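Local atomic coordinates of predicted phosphatase, HAD family (Clostridium acetobutylicum, PDB entry 3MC1), a protein that is probably a phosphatase of the haloacid dehalogenase family, although its substrate is not established. Residues V87-I91 with T186-G190. Residues are numbered along the deposited sequence; the frame is centred on the assembly and turned at random.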
loop_
_atom_site.group_PDB
_atom_site.type_symbol
_atom_site.label_atom_id
_atom_site.label_comp_id
_atom_site.label_asym_id
_atom_site.label_seq_id
_atom_site.Cartn_x
_atom_site.Cartn_y
_atom_site.Cartn_z
ATOM N N VAL A 87 5.900 -10.357 6.224
ATOM C CA VAL A 87 4.998 -10.654 5.113
ATOM C C VAL A 87 3.799 -11.361 5.740
ATOM O O VAL A 87 3.979 -12.210 6.614
ATOM C CB VAL A 87 5.667 -11.591 4.084
ATOM C CG1 VAL A 87 4.657 -12.026 3.033
ATOM C CG2 VAL A 87 6.828 -10.874 3.420
ATOM N N TYR A 88 2.581 -11.003 5.331
ATOM C CA TYR A 88 1.396 -11.644 5.892
ATOM C C TYR A 88 1.406 -13.122 5.527
ATOM O O TYR A 88 1.808 -13.485 4.419
ATOM C CB TYR A 88 0.107 -11.003 5.354
ATOM C CG TYR A 88 -0.245 -9.656 5.953
ATOM C CD1 TYR A 88 -0.720 -9.547 7.261
ATOM C CD2 TYR A 88 -0.111 -8.486 5.203
ATOM C CE1 TYR A 88 -1.052 -8.303 7.806
ATOM C CE2 TYR A 88 -0.441 -7.247 5.735
ATOM C CZ TYR A 88 -0.905 -7.157 7.033
ATOM O OH TYR A 88 -1.191 -5.913 7.556
ATOM N N ASP A 89 0.978 -13.971 6.461
ATOM C CA ASP A 89 0.934 -15.406 6.201
ATOM C C ASP A 89 0.056 -15.687 4.978
ATOM O O ASP A 89 -1.001 -15.070 4.793
ATOM C CB ASP A 89 0.362 -16.168 7.403
ATOM C CG ASP A 89 1.243 -16.075 8.632
ATOM O OD1 ASP A 89 2.480 -16.197 8.492
ATOM O OD2 ASP A 89 0.696 -15.893 9.743
ATOM N N GLY A 90 0.504 -16.618 4.145
ATOM C CA GLY A 90 -0.255 -16.986 2.968
ATOM C C GLY A 90 0.004 -16.148 1.734
ATOM O O GLY A 90 -0.299 -16.583 0.628
ATOM N N ILE A 91 0.586 -14.962 1.904
ATOM C CA ILE A 91 0.836 -14.091 0.759
ATOM C C ILE A 91 1.731 -14.673 -0.330
ATOM O O ILE A 91 1.371 -14.635 -1.500
ATOM C CB ILE A 91 1.408 -12.712 1.192
ATOM C CG1 ILE A 91 0.286 -11.837 1.766
ATOM C CG2 ILE A 91 2.061 -12.020 -0.009
ATOM C CD1 ILE A 91 -0.834 -11.528 0.783
ATOM N N THR A 186 -9.616 -6.914 4.920
ATOM C CA THR A 186 -9.745 -6.412 6.283
ATOM C C THR A 186 -8.679 -6.907 7.252
ATOM O O THR A 186 -8.718 -6.561 8.429
ATOM C CB THR A 186 -11.135 -6.747 6.886
ATOM O OG1 THR A 186 -11.360 -8.160 6.806
ATOM C CG2 THR A 186 -12.250 -6.005 6.131
ATOM N N TYR A 187 -7.735 -7.718 6.775
ATOM C CA TYR A 187 -6.675 -8.206 7.650
ATOM C C TYR A 187 -5.573 -7.159 7.755
ATOM O O TYR A 187 -4.576 -7.354 8.449
ATOM C CB TYR A 187 -6.116 -9.549 7.137
ATOM C CG TYR A 187 -5.507 -9.519 5.749
ATOM C CD1 TYR A 187 -4.232 -8.979 5.525
ATOM C CD2 TYR A 187 -6.207 -10.029 4.653
ATOM C CE1 TYR A 187 -3.677 -8.954 4.238
ATOM C CE2 TYR A 187 -5.664 -10.007 3.372
ATOM C CZ TYR A 187 -4.407 -9.471 3.166
ATOM O OH TYR A 187 -3.909 -9.430 1.886
ATOM N N GLY A 188 -5.767 -6.034 7.076
ATOM C CA GLY A 188 -4.771 -4.978 7.099
ATOM C C GLY A 188 -5.082 -3.865 8.081
ATOM O O GLY A 188 -5.467 -4.117 9.215
ATOM N N PHE A 189 -4.945 -2.625 7.639
ATOM C CA PHE A 189 -5.189 -1.501 8.525
ATOM C C PHE A 189 -6.478 -0.739 8.248
ATOM O O PHE A 189 -6.673 0.372 8.733
ATOM C CB PHE A 189 -3.965 -0.591 8.488
ATOM C CG PHE A 189 -2.703 -1.303 8.876
ATOM C CD1 PHE A 189 -2.366 -1.465 10.217
ATOM C CD2 PHE A 189 -1.908 -1.912 7.909
ATOM C CE1 PHE A 189 -1.258 -2.232 10.588
ATOM C CE2 PHE A 189 -0.800 -2.679 8.265
ATOM C CZ PHE A 189 -0.475 -2.840 9.606
ATOM N N GLY A 190 -7.360 -1.356 7.469
ATOM C CA GLY A 190 -8.642 -0.752 7.158
ATOM C C GLY A 190 -9.725 -1.669 7.704
ATOM O O GLY A 190 -9.488 -2.863 7.881
HETATM O O HOH W 1 -2.332 -6.006 10.241
#
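Two loops of the HAD-type Rossmann-like core meet beside the metal site through a T-shaped pair of tyrosines, Y88 and Y187. Y187 presents its CD1–CE1 edge to one face of the Y88 ring; CD1 stands 3.8 Å above that ring's plane, over its centre, and CE1 comes to 3.7 Å from Y88 CD2. The ring centroids lie 5.0 Å apart with the planes at 70°. With chi1 at 60°, Y187 holds CG between its own backbone N and carbonyl carbon, which sends the ring across toward the other loop. Its hydroxyl hydrogen-bonds the carbonyl O of T14, a residue of what looks like the HAD DxDx(T/V) motif, and I91 CD1 packs 3.9 Å from that same Y187 OH.

At the far end of Y88, water 1 lies in the ring plane, 2.9 Å from OH, and donates to Y187 O, so the two loops are bridged by solvent as well as by rings. Y88 OH also approaches F189 CE2 at 3.3 Å and rests against G188 CA. The 186–190 loop follows strand 182–185 of the parallel sheet, and the F189 side chain comes within about 6 Å of the sodium ion held by D10, D12 and D167; F189 N in turn hydrogen-bonds D167 OD2. On the other segment, 87–91 leads into helix 91–101 by a type II turn from Y88 to I91, closed by I91 N to Y88 O at 3.2 Å, with G90 at the N-cap position.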